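2-methyl-3-hydroxypyridine-5-carboxylic acid oxygenase (Mesorhizobium loti, PDB 3ALJ) is an FAD-dependent oxygenase that uses molecular oxygen to open the pyridine ring of 2-methyl-3-hydroxypyridine-5-carboxylic acid, a step in vitamin B6 breakdown. Local coordinates at residues 22-27 with 37-42; 27-32 with 307-312; 150-155 with 160-165. One frame throughout, in Å; residues are numbered along the deposited sequence.

Contact 1: residues 22-27 with 37-42; sequences AGLTAA and VRLHEK. With FAD (flavin-adenine dinucleotide), chain B.
Glu-41 OE1 is held by two donors, the FAD ribose hydroxyl O2B at 2.7 Å and the amide of Ser-43; the other carboxylate oxygen, OE2, accepts from FAD O3B, also at 2.7 Å, and from the amide of Gly-19. An acidic side chain just past the second strand that takes both ribose hydroxyls is the signature of the Rossmann-type beta-alpha-beta unit, here strand 13-17, helix 21-32 and strand 36-40. Replacing Glu-41 by an alanine is likely to leave both ribose hydroxyls without their acceptors and the amides of Gly-19 and Ser-43 without their carboxylate. At the beginning of the helix, Ala-22 N donates to FAD O1P over 2.9 Å at 161°, in keeping with a glycine-rich turn that carries the diphosphate on backbone amides.

Between these two FAD-binding ends the helix lies nearly antiparallel to the strand, at 170°, with the short axes 9.2 Å apart; the side chains that meet are apolar, and no hydrogen bond crosses between the segments. With CG anti to the backbone N (chi1 179°), Leu-39 extends CD1 to the helix, where it meets three residues. Ala-27 CB lies 4.0 Å from Leu-39 CD1, and the branched end of Leu-24 crosses it, CD2 to CD1 at 4.1 Å. Further back along the strand, Val-37 CG1 presses on Ala-27 CB at 3.7 Å. Where Gly-23 presents bare backbone, Leu-39 CD1 settles 3.5 Å from its carbonyl O.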
loop_
_atom_site.group_PDB
_atom_site.type_symbol
_atom_site.label_atom_id
_atom_site.label_comp_id
_atom_site.label_asym_id
_atom_site.label_seq_id
_atom_site.Cartn_x
_atom_site.Cartn_y
_atom_site.Cartn_z
ATOM N N ALA A 22 4.239 3.433 5.758
ATOM C CA ALA A 22 3.950 3.419 7.176
ATOM C C ALA A 22 4.901 4.252 8.031
ATOM O O ALA A 22 4.508 5.075 8.855
ATOM C CB ALA A 22 3.948 1.969 7.686
ATOM N N GLY A 23 6.217 4.109 7.688
ATOM C CA GLY A 23 7.191 4.856 8.491
ATOM C C GLY A 23 7.201 6.345 8.269
ATOM O O GLY A 23 7.314 7.119 9.233
ATOM N N LEU A 24 7.008 6.693 7.008
ATOM C CA LEU A 24 6.933 8.135 6.708
ATOM C C LEU A 24 5.655 8.753 7.296
ATOM O O LEU A 24 5.708 9.891 7.779
ATOM C CB LEU A 24 6.968 8.347 5.197
ATOM C CG LEU A 24 8.329 8.084 4.520
ATOM C CD1 LEU A 24 8.154 8.017 2.973
ATOM C CD2 LEU A 24 9.284 9.204 4.871
ATOM N N THR A 25 4.526 8.027 7.247
ATOM C CA THR A 25 3.316 8.538 7.862
ATOM C C THR A 25 3.514 8.684 9.339
ATOM O O THR A 25 3.176 9.745 9.915
ATOM C CB THR A 25 2.162 7.536 7.577
ATOM O OG1 THR A 25 1.810 7.567 6.181
ATOM C CG2 THR A 25 0.891 7.967 8.405
ATOM N N ALA A 26 4.089 7.657 10.022
ATOM C CA ALA A 26 4.315 7.788 11.453
ATOM C C ALA A 26 5.249 8.931 11.757
ATOM O O ALA A 26 4.967 9.737 12.707
ATOM C CB ALA A 26 4.924 6.421 12.023
ATOM N N ALA A 27 6.313 9.068 10.998
ATOM C CA ALA A 27 7.239 10.165 11.264
ATOM C C ALA A 27 6.644 11.557 11.131
ATOM O O ALA A 27 6.868 12.404 11.975
ATOM C CB ALA A 27 8.499 10.011 10.434
ATOM N N VAL A 37 11.672 13.168 16.052
ATOM C CA VAL A 37 11.623 11.913 15.291
ATOM C C VAL A 37 12.761 11.738 14.351
ATOM O O VAL A 37 13.105 12.632 13.541
ATOM C CB VAL A 37 10.412 11.980 14.260
ATOM C CG1 VAL A 37 10.223 10.559 13.636
ATOM C CG2 VAL A 37 9.234 12.414 14.839
ATOM N N ARG A 38 13.372 10.535 14.412
ATOM C CA ARG A 38 14.403 10.210 13.469
ATOM C C ARG A 38 13.960 8.938 12.728
ATOM O O ARG A 38 13.314 8.037 13.387
ATOM C CB ARG A 38 15.709 9.882 14.228
ATOM C CG ARG A 38 16.193 11.170 15.038
ATOM C CD ARG A 38 15.820 10.984 16.495
ATOM N NE ARG A 38 16.154 12.185 17.311
ATOM C CZ ARG A 38 17.391 12.424 17.767
ATOM N NH1 ARG A 38 17.552 13.492 18.534
ATOM N NH2 ARG A 38 18.432 11.575 17.523
ATOM N N LEU A 39 14.185 8.875 11.439
ATOM C CA LEU A 39 13.753 7.698 10.605
ATOM C C LEU A 39 14.930 7.080 9.950
ATOM O O LEU A 39 15.831 7.809 9.423
ATOM C CB LEU A 39 12.726 8.225 9.561
ATOM C CG LEU A 39 12.217 7.110 8.616
ATOM C CD1 LEU A 39 10.689 7.353 8.308
ATOM C CD2 LEU A 39 12.956 6.970 7.347
ATOM N N HIS A 40 14.961 5.754 9.946
ATOM C CA HIS A 40 16.055 4.972 9.416
ATOM C C HIS A 40 15.598 4.103 8.242
ATOM O O HIS A 40 14.780 3.162 8.482
ATOM C CB HIS A 40 16.640 4.129 10.527
ATOM C CG HIS A 40 17.108 4.947 11.692
ATOM N ND1 HIS A 40 18.386 5.519 11.752
ATOM C CD2 HIS A 40 16.402 5.446 12.752
ATOM C CE1 HIS A 40 18.442 6.295 12.851
ATOM N NE2 HIS A 40 17.273 6.230 13.497
ATOM N N GLU A 41 16.089 4.382 7.054
ATOM C CA GLU A 41 15.795 3.533 5.889
ATOM C C GLU A 41 17.028 2.669 5.543
ATOM O O GLU A 41 18.104 3.280 5.332
ATOM C CB GLU A 41 15.393 4.470 4.683
ATOM C CG GLU A 41 15.368 3.763 3.351
ATOM C CD GLU A 41 14.479 2.532 3.342
ATOM O OE1 GLU A 41 14.866 1.440 2.871
ATOM O OE2 GLU A 41 13.280 2.669 3.767
ATOM N N LYS A 42 16.825 1.382 5.421
ATOM C CA LYS A 42 17.942 0.467 5.090
ATOM C C LYS A 42 18.544 0.705 3.745
ATOM O O LYS A 42 19.784 0.622 3.548
ATOM C CB LYS A 42 17.431 -0.973 5.280
ATOM C CG LYS A 42 18.366 -2.051 4.644
ATOM C CD LYS A 42 17.704 -3.481 4.851
ATOM C CE LYS A 42 16.395 -3.607 4.127
ATOM N NZ LYS A 42 15.987 -5.090 4.130
HETATM P PA FAD B . 7.122 -1.112 2.819
HETATM O O1A FAD B . 6.412 -0.275 1.802
HETATM O O2A FAD B . 7.582 -2.405 2.469
HETATM O O5B FAD B . 8.336 -0.226 3.333
HETATM C C5B FAD B . 9.284 -0.745 4.324
HETATM C C4B FAD B . 10.492 0.140 4.096
HETATM O O4B FAD B . 11.396 -0.329 5.155
HETATM C C3B FAD B . 11.227 -0.094 2.828
HETATM O O3B FAD B . 11.614 1.152 2.213
HETATM C C2B FAD B . 12.428 -1.011 3.258
HETATM O O2B FAD B . 13.594 -0.849 2.431
HETATM C C1B FAD B . 12.771 -0.501 4.619
HETATM N N9A FAD B . 13.292 -1.490 5.507
HETATM C C8A FAD B . 13.079 -2.850 5.536
HETATM N N7A FAD B . 13.692 -3.422 6.584
HETATM C C5A FAD B . 14.337 -2.392 7.252
HETATM C C6A FAD B . 15.050 -2.352 8.448
HETATM N N6A FAD B . 15.301 -3.505 9.154
HETATM N N1A FAD B . 15.506 -1.158 8.831
HETATM C C2A FAD B . 15.310 -0.036 8.128
HETATM N N3A FAD B . 14.588 0.006 6.972
HETATM C C4A FAD B . 14.088 -1.198 6.579
HETATM N N1 FAD B . -1.786 -1.055 -0.964
HETATM C C2 FAD B . -2.651 -0.086 -1.200
HETATM O O2 FAD B . -3.047 0.700 -0.325
HETATM N N3 FAD B . -3.177 0.077 -2.482
HETATM C C4 FAD B . -2.780 -0.736 -3.545
HETATM O O4 FAD B . -3.176 -0.442 -4.734
HETATM C C4X FAD B . -1.887 -1.753 -3.259
HETATM N N5 FAD B . -1.533 -2.692 -4.289
HETATM C C5X FAD B . -0.694 -3.745 -3.976
HETATM C C6 FAD B . -0.411 -4.741 -4.927
HETATM C C7 FAD B . 0.472 -5.750 -4.641
HETATM C C7M FAD B . 0.774 -6.824 -5.726
HETATM C C8 FAD B . 1.042 -5.849 -3.389
HETATM C C8M FAD B . 2.011 -6.993 -3.015
HETATM C C9 FAD B . 0.764 -4.868 -2.427
HETATM C C9A FAD B . -0.151 -3.821 -2.699
HETATM N N10 FAD B . -0.493 -2.808 -1.699
HETATM C C10 FAD B . -1.380 -1.840 -1.986
HETATM C "C1'" FAD B . 0.106 -2.935 -0.286
HETATM C "C2'" FAD B . 1.276 -1.969 -0.155
HETATM O "O2'" FAD B . 2.241 -2.248 -1.191
HETATM C "C3'" FAD B . 1.996 -2.224 1.183
HETATM O "O3'" FAD B . 0.961 -2.606 2.165
HETATM C "C4'" FAD B . 2.671 -1.043 1.746
HETATM O "O4'" FAD B . 3.725 -0.675 0.812
HETATM C "C5'" FAD B . 3.337 -1.345 3.048
HETATM O "O5'" FAD B . 3.989 -0.167 3.511
HETATM P P FAD B . 5.025 -0.342 4.691
HETATM O O1P FAD B . 5.580 1.001 4.913
HETATM O O2P FAD B . 4.445 -1.095 5.847
HETATM O O3P FAD B . 6.156 -1.332 4.094
#

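Contact 2: residues 27-32 with 307-312; sequences AIALKQ and NAFSLS
Ala-29 points its methyl toward the neighbouring helix, where it meets Ser-312 and Phe-309, whose side chains reach it in quite different ways. The contact joins the first helix of the Rossmann-type beta-alpha-beta unit to helix 300-314 within the FAD-binding domain, side by side and nearly parallel: segments 27-32 and 307-312 cross at -19° with their short axes 8.6 Å apart. This close spacing is consistent with the small side chains of Ala-29 and Ser-312 facing each other. The backbones come nearest at Leu-30 CA and Ser-312 CA, 5.7 Å apart.

Ser-312 also points at its partner. Its side chain was modelled in two conformers, and its close approaches are doubtful evidence of strain; in the conformer described, its CB stands 3.5 Å from Ala-29 CB. There OG occupies the position between the backbone N and the carbonyl carbon, which turns it back along its own helix to donate to Phe-309 O at 2.7 Å. This bond lies in the carbonyl plane, on a lone pair, with a C=O...donor angle of 140°, and in this conformer it gives the hydroxyl an acceptor within segment 307-312.

Phe-309 starts out pointing away from the other helix, but with CG anti to the backbone N (chi1 -170°) its ring swings back, and CD1 comes within 4.0 Å of Ala-29 CB, which approaches the ring obliquely. Leu-30 likewise reaches in with the end of its chain, CD2 lying 4.0 Å from Ser-312 CB.

Helix 21-32 packs on helix 300-314 here, on strand 36-40 through Leu-30 and Lys-31, and on helix 106-119 through Ile-28; helix 321-349 covers helix 300-314 at Asn-307, Ser-310 and Leu-311.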
loop_
_atom_site.group_PDB
_atom_site.type_symbol
_atom_site.label_atom_id
_atom_site.label_comp_id
_atom_site.label_asym_id
_atom_site.label_seq_id
_atom_site.Cartn_x
_atom_site.Cartn_y
_atom_site.Cartn_z
ATOM N N ALA A 27 6.313 9.068 10.998
ATOM C CA ALA A 27 7.239 10.165 11.264
ATOM C C ALA A 27 6.644 11.557 11.131
ATOM O O ALA A 27 6.868 12.404 11.975
ATOM C CB ALA A 27 8.499 10.011 10.434
ATOM N N ILE A 28 5.859 11.773 10.096
ATOM C CA ILE A 28 5.247 13.081 9.875
ATOM C C ILE A 28 4.256 13.357 10.976
ATOM O O ILE A 28 4.255 14.449 11.530
ATOM C CB ILE A 28 4.582 13.091 8.521
ATOM C CG1 ILE A 28 5.584 13.140 7.399
ATOM C CG2 ILE A 28 3.632 14.318 8.432
ATOM C CD1 ILE A 28 4.975 12.740 5.998
ATOM N N ALA A 29 3.421 12.357 11.272
ATOM C CA ALA A 29 2.350 12.559 12.274
ATOM C C ALA A 29 2.944 12.837 13.638
ATOM O O ALA A 29 2.528 13.814 14.373
ATOM C CB ALA A 29 1.366 11.402 12.390
ATOM N N LEU A 30 4.027 12.146 13.982
ATOM C CA LEU A 30 4.661 12.327 15.304
ATOM C C LEU A 30 5.335 13.659 15.275
ATOM O O LEU A 30 5.217 14.424 16.278
ATOM C CB LEU A 30 5.651 11.142 15.585
ATOM C CG LEU A 30 4.949 9.849 15.801
ATOM C CD1 LEU A 30 6.067 8.716 15.680
ATOM C CD2 LEU A 30 4.230 9.765 17.132
ATOM N N LYS A 31 6.046 14.027 14.194
ATOM C CA LYS A 31 6.767 15.344 14.156
ATOM C C LYS A 31 5.736 16.507 14.268
ATOM O O LYS A 31 6.017 17.507 14.963
ATOM C CB LYS A 31 7.629 15.452 12.874
ATOM C CG LYS A 31 8.571 16.681 12.783
ATOM C CD LYS A 31 9.752 16.490 13.813
ATOM C CE LYS A 31 10.543 17.782 13.528
ATOM N NZ LYS A 31 11.692 17.840 14.484
ATOM N N GLN A 32 4.559 16.341 13.677
ATOM C CA GLN A 32 3.552 17.455 13.769
ATOM C C GLN A 32 3.065 17.576 15.173
ATOM O O GLN A 32 2.711 18.712 15.560
ATOM C CB GLN A 32 2.345 17.115 12.845
ATOM C CG GLN A 32 2.630 17.296 11.388
ATOM C CD GLN A 32 1.430 17.013 10.474
ATOM O OE1 GLN A 32 1.383 17.557 9.360
ATOM N NE2 GLN A 32 0.457 16.208 10.950
ATOM N N ASN A 307 -3.171 3.117 10.330
ATOM C CA ASN A 307 -2.595 2.648 11.632
ATOM C C ASN A 307 -1.455 3.482 12.095
ATOM O O ASN A 307 -1.431 3.807 13.296
ATOM C CB ASN A 307 -2.255 1.161 11.499
ATOM C CG ASN A 307 -3.451 0.276 11.252
ATOM O OD1 ASN A 307 -3.305 -0.906 10.732
ATOM N ND2 ASN A 307 -4.557 0.733 11.565
ATOM N N ALA A 308 -0.621 3.970 11.185
ATOM C CA ALA A 308 0.469 4.813 11.619
ATOM C C ALA A 308 -0.059 6.140 12.129
ATOM O O ALA A 308 0.392 6.717 13.161
ATOM C CB ALA A 308 1.433 5.002 10.480
ATOM N N PHE A 309 -1.062 6.717 11.422
ATOM C CA PHE A 309 -1.572 7.980 11.906
ATOM C C PHE A 309 -2.317 7.809 13.187
ATOM O O PHE A 309 -2.178 8.688 14.086
ATOM C CB PHE A 309 -2.556 8.549 10.784
ATOM C CG PHE A 309 -2.991 9.980 11.049
ATOM C CD1 PHE A 309 -2.173 11.031 10.654
ATOM C CD2 PHE A 309 -4.177 10.193 11.774
ATOM C CE1 PHE A 309 -2.558 12.342 10.939
ATOM C CE2 PHE A 309 -4.604 11.517 12.061
ATOM C CZ PHE A 309 -3.796 12.552 11.686
ATOM N N SER A 310 -3.053 6.722 13.318
ATOM C CA SER A 310 -3.820 6.425 14.541
ATOM C C SER A 310 -2.884 6.251 15.732
ATOM O O SER A 310 -3.252 6.635 16.872
ATOM C CB SER A 310 -4.645 5.160 14.394
ATOM O OG SER A 310 -5.644 5.414 13.372
ATOM N N LEU A 311 -1.716 5.678 15.534
ATOM C CA LEU A 311 -0.680 5.553 16.622
ATOM C C LEU A 311 -0.416 6.913 17.171
ATOM O O LEU A 311 -0.340 7.119 18.439
ATOM C CB LEU A 311 0.612 4.848 16.015
ATOM C CG LEU A 311 1.719 4.696 17.083
ATOM C CD1 LEU A 311 1.333 3.793 18.226
ATOM C CD2 LEU A 311 2.908 4.099 16.328
ATOM N N SER A 312 -0.149 7.865 16.299
ATOM C CA SER A 312 0.119 9.254 16.725
ATOM C C SER A 312 -0.999 9.844 17.551
ATOM O O SER A 312 -0.728 10.569 18.527
ATOM C CB SER A 312 0.545 10.180 15.539
ATOM O OG SER A 312 -0.556 10.681 14.771
#

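Contact 3: residues 150-155 with 160-165; sequences DLIVGA and SKVRDS
The guanidinium of Arg-163 has Ser-160 CB over the centre of one face, 3.9 Å above the plane, and the carboxylate of Asp-164 at its edge. The two form a side-on salt bridge: NE bonds to Asp-164 OD1 at 2.9 Å and NH2 to OD2 at 3.0 Å. Both carboxylate oxygens lie near the guanidinium plane, yet the nitrogens meet them from above the carboxylate plane, 56° out of it at OD1, so the two flat groups are tilted against each other. Ser-160 is also the N-cap of the helix, its OG accepting from Arg-163 N at 2.9 Å and 166°.

Across to strand 151-154 the contact is carried by Val-162. Its CG1, anti to the backbone N, lies 3.7 Å from Gly-154 CA and a looser 4.4 Å from Ile-152 CG2. A CB on Gly-154 would clash, falling 2.8 Å from Val-162 CG1; the valine therefore sits directly on glycine backbone.

This is a strand-to-helix connection of the FAD-binding domain, and the strand leads to Ala-155 of the FAD pocket. Strand 151-154 runs between parallel strands 13-17 and 283-285. Val-162 also touches Ala-17, Val-283 and Leu-285 of these neighbours, and Ala-130 and Ala-133 of strand 130-134.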
loop_
_atom_site.group_PDB
_atom_site.type_symbol
_atom_site.label_atom_id
_atom_site.label_comp_id
_atom_site.label_asym_id
_atom_site.label_seq_id
_atom_site.Cartn_x
_atom_site.Cartn_y
_atom_site.Cartn_z
ATOM N N ASP A 150 11.861 7.120 23.477
ATOM C CA ASP A 150 10.597 6.842 24.186
ATOM C C ASP A 150 9.608 5.992 23.407
ATOM O O ASP A 150 8.690 5.421 23.955
ATOM C CB ASP A 150 9.929 8.186 24.475
ATOM C CG ASP A 150 10.918 9.189 25.231
ATOM O OD1 ASP A 150 11.297 8.779 26.394
ATOM O OD2 ASP A 150 11.392 10.201 24.732
ATOM N N LEU A 151 9.851 5.891 22.080
ATOM C CA LEU A 151 8.953 5.038 21.203
ATOM C C LEU A 151 9.831 4.565 20.093
ATOM O O LEU A 151 10.664 5.300 19.554
ATOM C CB LEU A 151 7.855 5.970 20.617
ATOM C CG LEU A 151 6.988 5.346 19.481
ATOM C CD1 LEU A 151 6.047 4.292 20.085
ATOM C CD2 LEU A 151 6.288 6.492 18.768
ATOM N N ILE A 152 9.624 3.290 19.826
ATOM C CA ILE A 152 10.283 2.643 18.647
ATOM C C ILE A 152 9.193 2.194 17.672
ATOM O O ILE A 152 8.281 1.463 18.108
ATOM C CB ILE A 152 11.095 1.429 19.065
ATOM C CG1 ILE A 152 12.161 1.849 20.113
ATOM C CG2 ILE A 152 11.694 0.716 17.831
ATOM C CD1 ILE A 152 13.045 0.694 20.375
ATOM N N VAL A 153 9.211 2.621 16.405
ATOM C CA VAL A 153 8.237 2.214 15.423
ATOM C C VAL A 153 8.897 1.215 14.467
ATOM O O VAL A 153 9.797 1.594 13.717
ATOM C CB VAL A 153 7.702 3.442 14.683
ATOM C CG1 VAL A 153 6.655 2.993 13.642
ATOM C CG2 VAL A 153 6.967 4.449 15.704
ATOM N N GLY A 154 8.363 0.013 14.463
ATOM C CA GLY A 154 8.805 -1.012 13.495
ATOM C C GLY A 154 7.926 -0.904 12.262
ATOM O O GLY A 154 6.888 -1.491 12.198
ATOM N N ALA A 155 8.367 -0.087 11.318
ATOM C CA ALA A 155 7.630 0.099 9.997
ATOM C C ALA A 155 8.568 -0.445 8.914
ATOM O O ALA A 155 8.644 0.116 7.806
ATOM C CB ALA A 155 7.423 1.632 9.821
ATOM N N SER A 160 10.263 -7.397 8.708
ATOM C CA SER A 160 10.685 -6.570 9.870
ATOM C C SER A 160 11.609 -7.304 10.854
ATOM O O SER A 160 11.245 -8.363 11.453
ATOM C CB SER A 160 9.383 -6.293 10.685
ATOM O OG SER A 160 9.657 -5.623 11.862
ATOM N N LYS A 161 12.746 -6.672 11.013
ATOM C CA LYS A 161 13.698 -7.113 12.036
ATOM C C LYS A 161 13.395 -6.546 13.376
ATOM O O LYS A 161 13.773 -7.147 14.402
ATOM C CB LYS A 161 15.164 -6.774 11.585
ATOM C CG LYS A 161 15.680 -7.764 10.482
ATOM C CD LYS A 161 17.138 -7.396 10.067
ATOM C CE LYS A 161 17.541 -8.342 8.973
ATOM N NZ LYS A 161 18.984 -8.023 8.746
ATOM N N VAL A 162 12.728 -5.380 13.449
ATOM C CA VAL A 162 12.242 -4.947 14.717
ATOM C C VAL A 162 11.305 -6.036 15.290
ATOM O O VAL A 162 11.433 -6.413 16.481
ATOM C CB VAL A 162 11.549 -3.549 14.569
ATOM C CG1 VAL A 162 10.756 -3.142 15.856
ATOM C CG2 VAL A 162 12.573 -2.458 14.104
ATOM N N ARG A 163 10.370 -6.565 14.484
ATOM C CA ARG A 163 9.511 -7.609 14.930
ATOM C C ARG A 163 10.271 -8.901 15.235
ATOM O O ARG A 163 10.131 -9.422 16.364
ATOM C CB ARG A 163 8.563 -7.908 13.768
ATOM C CG ARG A 163 7.574 -9.085 14.057
ATOM C CD ARG A 163 6.858 -9.501 12.800
ATOM N NE ARG A 163 7.781 -10.036 11.804
ATOM C CZ ARG A 163 7.694 -9.905 10.504
ATOM N NH1 ARG A 163 6.744 -9.221 9.901
ATOM N NH2 ARG A 163 8.607 -10.537 9.772
ATOM N N ASP A 164 11.129 -9.329 14.308
ATOM C CA ASP A 164 11.660 -10.686 14.536
ATOM C C ASP A 164 12.784 -10.696 15.560
ATOM O O ASP A 164 13.032 -11.798 16.141
ATOM C CB ASP A 164 12.081 -11.247 13.212
ATOM C CG ASP A 164 10.816 -11.634 12.323
ATOM O OD1 ASP A 164 9.720 -11.816 12.904
ATOM O OD2 ASP A 164 11.012 -11.796 11.137
ATOM N N SER A 165 13.437 -9.576 15.806
ATOM C CA SER A 165 14.451 -9.601 16.950
ATOM C C SER A 165 13.826 -9.737 18.261
ATOM O O SER A 165 14.423 -10.367 19.173
ATOM C CB SER A 165 15.279 -8.300 16.945
ATOM O OG SER A 165 14.469 -7.144 17.182
#

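How the contacts relate
From the N terminus, contact 1 closes first: segment 22-27 meets 37-42 after nine intervening residues. Contact 2 opens on the same helix, shares Ala-27 with contact 1 and closes only at 307-312, so the segments of the two alternate and the contacts cross. Contact 3, a short closure between 150-155 and 160-165, follows contact 1 in series and is nested inside the long loop of contact 2. Contacts 1 and 3 reach the same sheet, and Ala-155 CB lies 3.5 Å from Gly-23 N. Leu-30 touches Leu-151, and Leu-311 touches Val-153, so both helices of contact 2 meet the strand of contact 3.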